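Local coordinates for protein enoyl-CoA hydratase (Mycobacterium thermoresistibile, PDB 3T3W) that probably hydrates enoyl-CoA thioesters in lipid metabolism, as a member of the crotonase family, at residues A31-N36 / D53-R58; L35-P38 / Q44-E47; R112-P117 / T235-G240; P173-E178 / A188-Q193. All coordinates share one frame; numbering follows the deposited sequence.

Contacts 1 and 2 follow one another along the chain: strand 30-35 leads into the loop at R37, and both contacts end on helix 46-61. Contact 1 is buried and purely apolar, whereas contact 2, at the start of that helix, is partly buried and sets a guanidinium against an amide. Contact 3 is also buried but rests on charge, joining the ends of helices 95-115 and 222-239. It touches contact 1 directly, since W113 stacks on W56 and D53 pairs with R112. Contact 4 is a surface lysine-glutamate bridge, its centre about 28 Å from that of contact 1, beside a subunit interface rather than in the sheet core.

Contact 1: residues A31-N36 / D53-R58; sequences ATITLN and DAAWTR
I33, on strand 30-35, packs against A55 and W56 of helix 46-61 inside the beta-alpha-beta unit that this helix completes with strand 67-72. Its CB is directed at the helix, and there the side chain divides. The short branch, CG2, stands anti to the backbone N and rests against the CB of A55 at 3.9 Å. CG1 lies beside the backbone N instead (chi1 -57°) and passes the same A55 CB at 4.2 Å. Because the chain then runs on extended (chi2 173°), CD1 is carried past the alanine to the helix backbone, where it meets the A55 C and the W56 N, each 3.9 Å away. This methyl also sits over the indole: CD1 is 4.2 Å from the centroid of the five-membered ring of W56 and 10° off the ring normal, a CH-pi contact. W113 of helix 95-115 stacks on the opposite face of W56, so the indole is held between an aliphatic tip and a second aromatic ring.

Around this pairing I33 also touches L52 on the same helix, I22 on strand 22-27, and I68 and L70 on strand 67-72. The small A55 side chain lets the isoleucine come down onto the helix backbone, while the CD1 methyl lies over one face of the indole. The contact carries no charge and joins strand to helix by shape, dispersion and the burial of apolar surface, with the CH-pi approach adding a directional element at the methyl tip.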
loop_
_atom_site.group_PDB
_atom_site.type_symbol
_atom_site.label_atom_id
_atom_site.label_comp_id
_atom_site.label_asym_id
_atom_site.label_seq_id
_atom_site.Cartn_x
_atom_site.Cartn_y
_atom_site.Cartn_z
ATOM N N ALA F 31 -32.182 -11.442 10.827
ATOM C CA ALA F 31 -32.966 -10.647 9.873
ATOM C C ALA F 31 -32.797 -11.292 8.531
ATOM O O ALA F 31 -31.665 -11.383 8.029
ATOM C CB ALA F 31 -32.451 -9.207 9.800
ATOM N N THR F 32 -33.903 -11.749 7.952
ATOM C CA THR F 32 -33.867 -12.329 6.628
ATOM C C THR F 32 -34.430 -11.314 5.618
ATOM O O THR F 32 -35.606 -10.887 5.733
ATOM C CB THR F 32 -34.674 -13.629 6.560
ATOM O OG1 THR F 32 -34.166 -14.523 7.575
ATOM C CG2 THR F 32 -34.544 -14.250 5.178
ATOM N N ILE F 33 -33.563 -10.915 4.687
ATOM C CA ILE F 33 -33.896 -9.955 3.647
ATOM C C ILE F 33 -34.051 -10.756 2.351
ATOM O O ILE F 33 -33.096 -11.381 1.877
ATOM C CB ILE F 33 -32.760 -8.915 3.448
ATOM C CG1 ILE F 33 -32.442 -8.175 4.759
ATOM C CG2 ILE F 33 -33.092 -7.949 2.306
ATOM C CD1 ILE F 33 -31.233 -7.240 4.738
ATOM N N THR F 34 -35.250 -10.725 1.773
ATOM C CA THR F 34 -35.543 -11.466 0.574
ATOM C C THR F 34 -35.795 -10.568 -0.638
ATOM O O THR F 34 -36.663 -9.684 -0.585
ATOM C CB THR F 34 -36.786 -12.369 0.771
ATOM O OG1 THR F 34 -36.510 -13.338 1.781
ATOM C CG2 THR F 34 -37.147 -13.083 -0.550
ATOM N N LEU F 35 -35.049 -10.799 -1.720
ATOM C CA LEU F 35 -35.328 -10.200 -3.023
ATOM C C LEU F 35 -36.579 -10.843 -3.578
ATOM O O LEU F 35 -36.606 -12.033 -3.821
ATOM C CB LEU F 35 -34.167 -10.416 -3.983
ATOM C CG LEU F 35 -32.759 -10.021 -3.507
ATOM C CD1 LEU F 35 -31.752 -10.314 -4.642
ATOM C CD2 LEU F 35 -32.734 -8.571 -3.047
ATOM N N ASN F 36 -37.642 -10.054 -3.718
ATOM C CA ASN F 36 -38.950 -10.574 -4.108
ATOM C C ASN F 36 -39.436 -9.917 -5.401
ATOM O O ASN F 36 -40.525 -9.335 -5.455
ATOM C CB ASN F 36 -39.959 -10.383 -2.983
ATOM C CG ASN F 36 -41.243 -11.141 -3.227
ATOM O OD1 ASN F 36 -41.231 -12.190 -3.850
ATOM N ND2 ASN F 36 -42.373 -10.573 -2.783
ATOM N N ASP F 53 -31.387 -1.297 0.387
ATOM C CA ASP F 53 -30.545 -0.504 1.297
ATOM C C ASP F 53 -31.245 -0.192 2.628
ATOM O O ASP F 53 -30.649 -0.291 3.730
ATOM C CB ASP F 53 -30.098 0.793 0.631
ATOM C CG ASP F 53 -29.082 1.538 1.464
ATOM O OD1 ASP F 53 -28.027 0.974 1.862
ATOM O OD2 ASP F 53 -29.367 2.697 1.760
ATOM N N ALA F 54 -32.530 0.139 2.548
ATOM C CA ALA F 54 -33.302 0.421 3.748
ATOM C C ALA F 54 -33.391 -0.801 4.664
ATOM O O ALA F 54 -33.362 -0.673 5.885
ATOM C CB ALA F 54 -34.714 0.941 3.384
ATOM N N ALA F 55 -33.537 -1.990 4.063
ATOM C CA ALA F 55 -33.618 -3.260 4.785
ATOM C C ALA F 55 -32.280 -3.549 5.506
ATOM O O ALA F 55 -32.256 -3.952 6.675
ATOM C CB ALA F 55 -33.953 -4.410 3.802
ATOM N N TRP F 56 -31.154 -3.347 4.821
ATOM C CA TRP F 56 -29.854 -3.506 5.473
ATOM C C TRP F 56 -29.712 -2.567 6.653
ATOM O O TRP F 56 -29.234 -2.955 7.718
ATOM C CB TRP F 56 -28.738 -3.218 4.489
ATOM C CG TRP F 56 -28.331 -4.385 3.636
ATOM C CD1 TRP F 56 -28.772 -4.722 2.372
ATOM C CD2 TRP F 56 -27.274 -5.363 3.958
ATOM N NE1 TRP F 56 -28.103 -5.834 1.906
ATOM C CE2 TRP F 56 -27.176 -6.253 2.827
ATOM C CE3 TRP F 56 -26.450 -5.566 5.053
ATOM C CZ2 TRP F 56 -26.270 -7.310 2.799
ATOM C CZ3 TRP F 56 -25.529 -6.614 5.023
ATOM C CH2 TRP F 56 -25.445 -7.478 3.928
ATOM N N THR F 57 -30.143 -1.335 6.478
ATOM C CA THR F 57 -30.090 -0.346 7.564
ATOM C C THR F 57 -30.975 -0.758 8.730
ATOM O O THR F 57 -30.563 -0.705 9.908
ATOM C CB THR F 57 -30.454 1.050 7.033
ATOM O OG1 THR F 57 -29.419 1.485 6.158
ATOM C CG2 THR F 57 -30.637 2.039 8.224
ATOM N N ARG F 58 -32.163 -1.253 8.416
ATOM C CA ARG F 58 -33.103 -1.680 9.457
ATOM C C ARG F 58 -32.472 -2.785 10.323
ATOM O O ARG F 58 -32.489 -2.746 11.592
ATOM C CB ARG F 58 -34.397 -2.175 8.797
ATOM C CG ARG F 58 -35.614 -2.264 9.708
ATOM C CD ARG F 58 -36.917 -1.925 8.957
ATOM N NE ARG F 58 -37.089 -2.786 7.841
ATOM C CZ ARG F 58 -37.081 -2.477 6.528
ATOM N NH1 ARG F 58 -37.212 -3.485 5.685
ATOM N NH2 ARG F 58 -37.011 -1.230 6.016
#

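Contact 2: residues L35-P38 / Q44-E47; sequences LNRP and QNPE. With EDO (1,2-ethanediol), chain B.
The N-terminal cap of helix 46-61 is where R37, in the loop after strand 30-35, meets N45. N45 occupies the N-cap position: its OD1 accepts from L48 N, one turn into the helix, and its ND2 donates to Y21 OH. With chi1 at 60° its CG lies between the backbone N and the carbonyl carbon, which, with those two bonds, sets the amide over one face of the R37 guanidinium. R37 reaches it on an extended chain, and the flat ends overlap in part: ND2 of N45 lies 3.4 Å above the guanidinium plane of R37, displaced toward the rim, and the two planes are 30° apart. The nearest atoms are R37 NH1 and N45 ND2, at 3.7 Å; R37 CZ is 3.8 Å from the same N45 ND2.

The edge of the guanidinium does different work. NH1 forms a salt bridge with D82 and donates to A43 O, while R37 NH2 gives a bent bond of 2.7 Å (137° at the hydrogen) to the ethanediol O1, which lies at the guanidinium edge, in its plane. That solvent molecule is also bonded to Y21 OH. Next to N45, the Q44 side chain turns away to S78 OG and G131 O, in the two loops that, as in other crotonases, probably supply the oxyanion hole.

Both N45 ND2 and the arginine nitrogens are donors, so their overlap is a packing contact rather than a bond. Each spends its hydrogen bonds on other partners, and the acidic D82 probably offsets the arginine charge.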
loop_
_atom_site.group_PDB
_atom_site.type_symbol
_atom_site.label_atom_id
_atom_site.label_comp_id
_atom_site.label_asym_id
_atom_site.label_seq_id
_atom_site.Cartn_x
_atom_site.Cartn_y
_atom_site.Cartn_z
ATOM N N LEU F 35 -35.049 -10.799 -1.720
ATOM C CA LEU F 35 -35.328 -10.200 -3.023
ATOM C C LEU F 35 -36.579 -10.843 -3.578
ATOM O O LEU F 35 -36.606 -12.033 -3.821
ATOM C CB LEU F 35 -34.167 -10.416 -3.983
ATOM C CG LEU F 35 -32.759 -10.021 -3.507
ATOM C CD1 LEU F 35 -31.752 -10.314 -4.642
ATOM C CD2 LEU F 35 -32.734 -8.571 -3.047
ATOM N N ASN F 36 -37.642 -10.054 -3.718
ATOM C CA ASN F 36 -38.950 -10.574 -4.108
ATOM C C ASN F 36 -39.436 -9.917 -5.401
ATOM O O ASN F 36 -40.525 -9.335 -5.455
ATOM C CB ASN F 36 -39.959 -10.383 -2.983
ATOM C CG ASN F 36 -41.243 -11.141 -3.227
ATOM O OD1 ASN F 36 -41.231 -12.190 -3.850
ATOM N ND2 ASN F 36 -42.373 -10.573 -2.783
ATOM N N ARG F 37 -38.609 -9.999 -6.439
ATOM C CA ARG F 37 -38.997 -9.633 -7.791
ATOM C C ARG F 37 -38.744 -10.789 -8.774
ATOM O O ARG F 37 -38.081 -10.625 -9.818
ATOM C CB ARG F 37 -38.246 -8.360 -8.218
ATOM C CG ARG F 37 -38.893 -7.617 -9.352
ATOM C CD ARG F 37 -38.000 -6.515 -9.890
ATOM N NE ARG F 37 -38.672 -5.850 -11.011
ATOM C CZ ARG F 37 -38.074 -4.992 -11.826
ATOM N NH1 ARG F 37 -36.810 -4.720 -11.674
ATOM N NH2 ARG F 37 -38.745 -4.418 -12.807
ATOM N N PRO F 38 -39.310 -11.974 -8.485
ATOM C CA PRO F 38 -38.958 -13.153 -9.289
ATOM C C PRO F 38 -39.492 -13.077 -10.725
ATOM O O PRO F 38 -38.918 -13.680 -11.664
ATOM C CB PRO F 38 -39.654 -14.282 -8.553
ATOM C CG PRO F 38 -40.818 -13.628 -7.829
ATOM C CD PRO F 38 -40.203 -12.336 -7.366
ATOM N N GLN F 44 -32.518 -5.584 -10.845
ATOM C CA GLN F 44 -32.471 -4.505 -9.861
ATOM C C GLN F 44 -32.701 -3.144 -10.500
ATOM O O GLN F 44 -31.841 -2.658 -11.226
ATOM C CB GLN F 44 -31.099 -4.490 -9.208
ATOM C CG GLN F 44 -30.665 -5.836 -8.625
ATOM C CD GLN F 44 -29.159 -5.852 -8.437
ATOM O OE1 GLN F 44 -28.553 -4.825 -8.112
ATOM N NE2 GLN F 44 -28.536 -7.005 -8.716
ATOM N N ASN F 45 -33.844 -2.524 -10.229
ATOM C CA ASN F 45 -34.067 -1.140 -10.617
ATOM C C ASN F 45 -33.712 -0.231 -9.446
ATOM O O ASN F 45 -33.411 -0.722 -8.356
ATOM C CB ASN F 45 -35.505 -0.926 -11.153
ATOM C CG ASN F 45 -36.604 -1.252 -10.150
ATOM O OD1 ASN F 45 -36.368 -1.403 -8.933
ATOM N ND2 ASN F 45 -37.834 -1.346 -10.667
ATOM N N PRO F 46 -33.670 1.087 -9.665
ATOM C CA PRO F 46 -33.285 1.952 -8.533
ATOM C C PRO F 46 -34.145 1.821 -7.282
ATOM O O PRO F 46 -33.584 1.836 -6.141
ATOM C CB PRO F 46 -33.319 3.352 -9.155
ATOM C CG PRO F 46 -32.959 3.114 -10.590
ATOM C CD PRO F 46 -33.700 1.847 -10.934
ATOM N N GLU F 47 -35.468 1.667 -7.443
ATOM C CA GLU F 47 -36.346 1.506 -6.308
ATOM C C GLU F 47 -36.007 0.226 -5.534
ATOM O O GLU F 47 -35.957 0.238 -4.303
ATOM C CB GLU F 47 -37.828 1.512 -6.684
ATOM C CG GLU F 47 -38.730 1.330 -5.450
ATOM C CD GLU F 47 -40.215 1.335 -5.763
ATOM O OE1 GLU F 47 -40.572 1.707 -6.915
ATOM O OE2 GLU F 47 -40.992 0.993 -4.812
HETATM C C1 EDO B . -41.524 -2.469 -13.079
HETATM O O1 EDO B . -41.263 -3.754 -13.645
HETATM C C2 EDO B . -42.568 -2.561 -11.965
HETATM O O2 EDO B . -42.173 -3.523 -10.959
#

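Contact 3: residues R112-P117 / T235-G240; sequences RWRNVP and TLDVQG
A salt bridge between R114 and D237 ties the C-terminal end of helix 95-115 to that of helix 222-239, just before the Schellman motif at G240, which is also the N-cap of helix 241-263. R114 NH1 donates to D237 OD2 at 2.8 Å (155° at the hydrogen), coming from the syn side but tilted from the carboxylate plane; the guanidinium and carboxylate planes stand 54° apart. A bend at chi2 (-98°) carries the guanidinium across to the aspartate. The same NH1 gives a second bond, 2.9 Å long, to N115 OD1, and R114 NH2 reaches N233 O, so three acceptors grip the buried group and fix its rotation. At its edge, R114 NH2 also lies 3.8 Å from L236 CB. The other carboxylate oxygen of D237, OD1, takes a weak bond from Y242 N.

Beyond the bridge, D237 and N115 touch Y242 of the third subunit, and L236 meets P173 of the second. Within the chain, F241, at the start of helix 241-263, packs against both R114 and L236, while W113, the residue before R114, packs on L52 of helix 46-61.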
loop_
_atom_site.group_PDB
_atom_site.type_symbol
_atom_site.label_atom_id
_atom_site.label_comp_id
_atom_site.label_asym_id
_atom_site.label_seq_id
_atom_site.Cartn_x
_atom_site.Cartn_y
_atom_site.Cartn_z
ATOM N N ARG F 112 -21.434 0.176 1.849
ATOM C CA ARG F 112 -22.123 0.326 3.090
ATOM C C ARG F 112 -22.567 -1.038 3.623
ATOM O O ARG F 112 -22.366 -1.334 4.812
ATOM C CB ARG F 112 -23.352 1.231 2.922
ATOM C CG ARG F 112 -24.101 1.322 4.213
ATOM C CD ARG F 112 -24.873 2.589 4.330
ATOM N NE ARG F 112 -25.855 2.833 3.298
ATOM C CZ ARG F 112 -25.803 3.840 2.424
ATOM N NH1 ARG F 112 -26.811 4.053 1.585
ATOM N NH2 ARG F 112 -24.746 4.641 2.368
ATOM N N TRP F 113 -23.099 -1.898 2.758
ATOM C CA TRP F 113 -23.515 -3.240 3.223
ATOM C C TRP F 113 -22.322 -4.075 3.693
ATOM O O TRP F 113 -22.390 -4.772 4.730
ATOM C CB TRP F 113 -24.244 -3.964 2.119
ATOM C CG TRP F 113 -25.399 -3.179 1.574
ATOM C CD1 TRP F 113 -26.160 -2.191 2.202
ATOM C CD2 TRP F 113 -25.934 -3.286 0.221
ATOM N NE1 TRP F 113 -27.124 -1.691 1.327
ATOM C CE2 TRP F 113 -27.039 -2.335 0.128
ATOM C CE3 TRP F 113 -25.601 -4.059 -0.883
ATOM C CZ2 TRP F 113 -27.760 -2.163 -1.052
ATOM C CZ3 TRP F 113 -26.330 -3.885 -2.059
ATOM C CH2 TRP F 113 -27.395 -2.955 -2.135
ATOM N N ARG F 114 -21.237 -4.003 2.931
ATOM C CA ARG F 114 -19.991 -4.651 3.269
ATOM C C ARG F 114 -19.567 -4.334 4.702
ATOM O O ARG F 114 -19.044 -5.222 5.405
ATOM C CB ARG F 114 -18.900 -4.270 2.253
ATOM C CG ARG F 114 -17.564 -4.980 2.417
ATOM C CD ARG F 114 -16.555 -4.126 3.171
ATOM N NE ARG F 114 -15.206 -4.704 3.061
ATOM C CZ ARG F 114 -14.116 -4.160 3.607
ATOM N NH1 ARG F 114 -14.217 -3.042 4.341
ATOM N NH2 ARG F 114 -12.936 -4.758 3.405
ATOM N N ASN F 115 -19.754 -3.082 5.109
ATOM C CA ASN F 115 -19.270 -2.578 6.392
ATOM C C ASN F 115 -20.252 -2.678 7.554
ATOM O O ASN F 115 -19.914 -2.305 8.694
ATOM C CB ASN F 115 -18.764 -1.142 6.214
ATOM C CG ASN F 115 -17.483 -1.097 5.405
ATOM O OD1 ASN F 115 -16.549 -1.868 5.694
ATOM N ND2 ASN F 115 -17.412 -0.193 4.407
ATOM N N VAL F 116 -21.474 -3.172 7.312
ATOM C CA VAL F 116 -22.406 -3.311 8.420
ATOM C C VAL F 116 -21.766 -4.210 9.490
ATOM O O VAL F 116 -21.261 -5.275 9.153
ATOM C CB VAL F 116 -23.786 -3.857 7.948
ATOM C CG1 VAL F 116 -24.639 -4.366 9.127
ATOM C CG2 VAL F 116 -24.518 -2.804 7.128
ATOM N N PRO F 117 -21.766 -3.789 10.775
ATOM C CA PRO F 117 -20.941 -4.474 11.779
ATOM C C PRO F 117 -21.595 -5.685 12.432
ATOM O O PRO F 117 -21.504 -5.851 13.648
ATOM C CB PRO F 117 -20.665 -3.360 12.785
ATOM C CG PRO F 117 -21.914 -2.556 12.746
ATOM C CD PRO F 117 -22.263 -2.497 11.284
ATOM N N THR F 235 -7.910 -5.963 7.498
ATOM C CA THR F 235 -6.799 -6.588 6.794
ATOM C C THR F 235 -6.941 -6.353 5.264
ATOM O O THR F 235 -5.999 -5.930 4.619
ATOM C CB THR F 235 -6.654 -8.091 7.107
ATOM O OG1 THR F 235 -6.275 -8.235 8.484
ATOM C CG2 THR F 235 -5.568 -8.739 6.233
ATOM N N LEU F 236 -8.133 -6.584 4.718
ATOM C CA LEU F 236 -8.409 -6.335 3.291
ATOM C C LEU F 236 -8.223 -4.873 2.903
ATOM O O LEU F 236 -7.587 -4.556 1.878
ATOM C CB LEU F 236 -9.819 -6.801 2.920
ATOM C CG LEU F 236 -10.062 -8.306 2.920
ATOM C CD1 LEU F 236 -11.537 -8.663 2.746
ATOM C CD2 LEU F 236 -9.220 -9.023 1.875
ATOM N N ASP F 237 -8.669 -3.961 3.757
ATOM C CA ASP F 237 -8.457 -2.543 3.443
ATOM C C ASP F 237 -6.965 -2.097 3.535
ATOM O O ASP F 237 -6.517 -1.305 2.689
ATOM C CB ASP F 237 -9.382 -1.695 4.332
ATOM C CG ASP F 237 -10.825 -1.767 3.871
ATOM O OD1 ASP F 237 -11.053 -1.809 2.626
ATOM O OD2 ASP F 237 -11.761 -1.721 4.734
ATOM N N VAL F 238 -6.205 -2.646 4.491
ATOM C CA VAL F 238 -4.741 -2.468 4.508
ATOM C C VAL F 238 -4.087 -3.016 3.242
ATOM O O VAL F 238 -3.173 -2.390 2.690
ATOM C CB VAL F 238 -4.103 -3.009 5.794
ATOM C CG1 VAL F 238 -2.585 -2.981 5.708
ATOM C CG2 VAL F 238 -4.642 -2.178 6.993
ATOM N N GLN F 239 -4.552 -4.185 2.802
ATOM C CA GLN F 239 -4.140 -4.776 1.522
ATOM C C GLN F 239 -4.500 -3.925 0.317
ATOM O O GLN F 239 -3.966 -4.173 -0.758
ATOM C CB GLN F 239 -4.744 -6.159 1.312
ATOM C CG GLN F 239 -4.207 -7.242 2.242
ATOM C CD GLN F 239 -4.918 -8.580 2.044
ATOM O OE1 GLN F 239 -5.884 -8.700 1.248
ATOM N NE2 GLN F 239 -4.405 -9.624 2.704
ATOM N N GLY F 240 -5.420 -2.995 0.455
ATOM C CA GLY F 240 -5.788 -2.085 -0.634
ATOM C C GLY F 240 -7.216 -2.185 -1.130
ATOM O O GLY F 240 -7.561 -1.543 -2.130
#

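Contact 4: residues P173-E178 / A188-Q193; sequences PRKAKE and AEEVAQ. With EDO (1,2-ethanediol), chain V.
Charge joins K175 and E190 across two consecutive helices, 173-182 and 188-194, which are linked through the short strand 186-187 in the crotonase-like fold. In this salt bridge K175 NZ donates to E190 OE2 at 2.7 Å, and OE2 receives it on its anti lone pair, the one turned away from the other carboxylate oxygen. The two side chains come from opposite directions and differ in shape: E190 is fully extended, whereas K175 bends at chi3 (-60°) and chi4 (-92°) to bring its amine round to the acid. E190 OE2 has a second cationic partner, R184, which also pairs with E178; this arginine probably eases the approach of the two acids.

Water adds a softer link. One molecule donates to E190 O at 2.9 Å and to Q193 OE1, both on helix 188-194, and takes only a weak bond from K175 NZ across the contact.

On the other flank, helix 173-182 faces the fourth subunit. There R174 pairs with E170 and K177 with D140, both of that neighbour, and an ethanediol, probably from the crystallisation liquor, fits in beside them. K177 NZ donates to both of its oxygens, O1 at 2.7 Å and O2 at 2.9 Å. The ethanediol C1 rests 3.2 Å above the guanidinium plane of R174, directly over the centre of the group.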
loop_
_atom_site.group_PDB
_atom_site.type_symbol
_atom_site.label_atom_id
_atom_site.label_comp_id
_atom_site.label_asym_id
_atom_site.label_seq_id
_atom_site.Cartn_x
_atom_site.Cartn_y
_atom_site.Cartn_z
ATOM N N PRO F 173 -6.609 -13.062 -9.891
ATOM C CA PRO F 173 -6.554 -12.262 -11.120
ATOM C C PRO F 173 -6.725 -13.066 -12.403
ATOM O O PRO F 173 -7.363 -12.574 -13.350
ATOM C CB PRO F 173 -5.160 -11.611 -11.058
ATOM C CG PRO F 173 -4.372 -12.479 -10.088
ATOM C CD PRO F 173 -5.382 -12.907 -9.090
ATOM N N ARG F 174 -6.169 -14.274 -12.453
ATOM C CA ARG F 174 -6.225 -15.033 -13.712
ATOM C C ARG F 174 -7.657 -15.476 -13.998
ATOM O O ARG F 174 -8.107 -15.411 -15.160
ATOM C CB ARG F 174 -5.260 -16.213 -13.668
ATOM C CG ARG F 174 -3.805 -15.742 -13.775
ATOM C CD ARG F 174 -2.823 -16.868 -13.930
ATOM N NE ARG F 174 -1.448 -16.331 -13.920
ATOM C CZ ARG F 174 -0.869 -15.732 -14.952
ATOM N NH1 ARG F 174 -1.498 -15.635 -16.098
ATOM N NH2 ARG F 174 0.354 -15.247 -14.849
ATOM N N LYS F 175 -8.366 -15.957 -12.970
ATOM C CA LYS F 175 -9.782 -16.369 -13.171
ATOM C C LYS F 175 -10.658 -15.137 -13.466
ATOM O O LYS F 175 -11.524 -15.185 -14.336
ATOM C CB LYS F 175 -10.321 -17.161 -11.985
ATOM C CG LYS F 175 -11.636 -17.882 -12.365
ATOM C CD LYS F 175 -12.046 -19.047 -11.459
ATOM C CE LYS F 175 -11.065 -20.182 -11.366
ATOM N NZ LYS F 175 -11.234 -21.312 -12.316
ATOM N N ALA F 176 -10.379 -14.034 -12.770
ATOM C CA ALA F 176 -11.094 -12.795 -12.998
ATOM C C ALA F 176 -10.998 -12.360 -14.460
ATOM O O ALA F 176 -12.031 -12.011 -15.094
ATOM C CB ALA F 176 -10.637 -11.670 -12.019
ATOM N N LYS F 177 -9.776 -12.373 -15.000
ATOM C CA LYS F 177 -9.558 -11.928 -16.377
ATOM C C LYS F 177 -10.258 -12.920 -17.288
ATOM O O LYS F 177 -10.884 -12.523 -18.244
ATOM C CB LYS F 177 -8.074 -11.831 -16.716
ATOM C CG LYS F 177 -7.418 -10.608 -16.071
ATOM C CD LYS F 177 -5.931 -10.592 -16.416
ATOM C CE LYS F 177 -5.095 -9.716 -15.579
ATOM N NZ LYS F 177 -3.609 -9.861 -15.906
ATOM N N GLU F 178 -10.107 -14.209 -17.005
ATOM C CA GLU F 178 -10.722 -15.233 -17.911
ATOM C C GLU F 178 -12.222 -14.987 -18.050
ATOM O O GLU F 178 -12.759 -14.988 -19.177
ATOM C CB GLU F 178 -10.476 -16.633 -17.408
ATOM C CG GLU F 178 -11.055 -17.743 -18.265
ATOM C CD GLU F 178 -10.883 -19.130 -17.665
ATOM O OE1 GLU F 178 -10.053 -19.306 -16.730
ATOM O OE2 GLU F 178 -11.620 -20.058 -18.129
ATOM N N ALA F 188 -21.073 -23.235 -9.126
ATOM C CA ALA F 188 -20.882 -23.128 -7.678
ATOM C C ALA F 188 -19.614 -23.846 -7.240
ATOM O O ALA F 188 -18.857 -23.325 -6.420
ATOM C CB ALA F 188 -22.130 -23.662 -6.946
ATOM N N GLU F 189 -19.365 -25.033 -7.796
ATOM C CA GLU F 189 -18.177 -25.808 -7.408
ATOM C C GLU F 189 -16.924 -25.048 -7.813
ATOM O O GLU F 189 -15.976 -24.938 -7.032
ATOM C CB GLU F 189 -18.232 -27.227 -8.015
ATOM C CG GLU F 189 -16.950 -28.034 -7.943
ATOM C CD GLU F 189 -16.995 -29.354 -8.745
ATOM O OE1 GLU F 189 -17.348 -29.357 -9.949
ATOM O OE2 GLU F 189 -16.653 -30.404 -8.172
ATOM N N GLU F 190 -16.934 -24.463 -8.999
ATOM C CA GLU F 190 -15.771 -23.686 -9.450
ATOM C C GLU F 190 -15.468 -22.496 -8.556
ATOM O O GLU F 190 -14.310 -22.265 -8.200
ATOM C CB GLU F 190 -15.920 -23.257 -10.932
ATOM C CG GLU F 190 -14.702 -22.483 -11.399
ATOM C CD GLU F 190 -14.769 -22.036 -12.854
ATOM O OE1 GLU F 190 -15.772 -22.319 -13.541
ATOM O OE2 GLU F 190 -13.755 -21.452 -13.312
ATOM N N VAL F 191 -16.485 -21.716 -8.175
ATOM C CA VAL F 191 -16.252 -20.573 -7.299
ATOM C C VAL F 191 -15.966 -21.005 -5.882
ATOM O O VAL F 191 -15.282 -20.296 -5.182
ATOM C CB VAL F 191 -17.356 -19.460 -7.349
ATOM C CG1 VAL F 191 -17.477 -18.950 -8.808
ATOM C CG2 VAL F 191 -18.700 -19.973 -6.932
ATOM N N ALA F 192 -16.477 -22.151 -5.428
ATOM C CA ALA F 192 -16.079 -22.643 -4.113
ATOM C C ALA F 192 -14.535 -22.909 -4.063
ATOM O O ALA F 192 -13.904 -22.681 -3.035
ATOM C CB ALA F 192 -16.861 -23.935 -3.758
ATOM N N GLN F 193 -13.950 -23.347 -5.180
ATOM C CA GLN F 193 -12.509 -23.647 -5.238
ATOM C C GLN F 193 -11.643 -22.401 -5.028
ATOM O O GLN F 193 -10.511 -22.495 -4.527
ATOM C CB GLN F 193 -12.136 -24.293 -6.570
ATOM C CG GLN F 193 -12.635 -25.702 -6.766
ATOM C CD GLN F 193 -12.264 -26.272 -8.128
ATOM O OE1 GLN F 193 -12.407 -25.610 -9.177
ATOM N NE2 GLN F 193 -11.801 -27.504 -8.129
HETATM C C1 EDO V . -2.017 -12.693 -14.574
HETATM O O1 EDO V . -3.310 -12.387 -15.015
HETATM C C2 EDO V . -1.600 -11.698 -13.518
HETATM O O2 EDO V . -1.402 -10.466 -14.155
HETATM O O HOH W 1 -11.796 -22.735 -9.512
#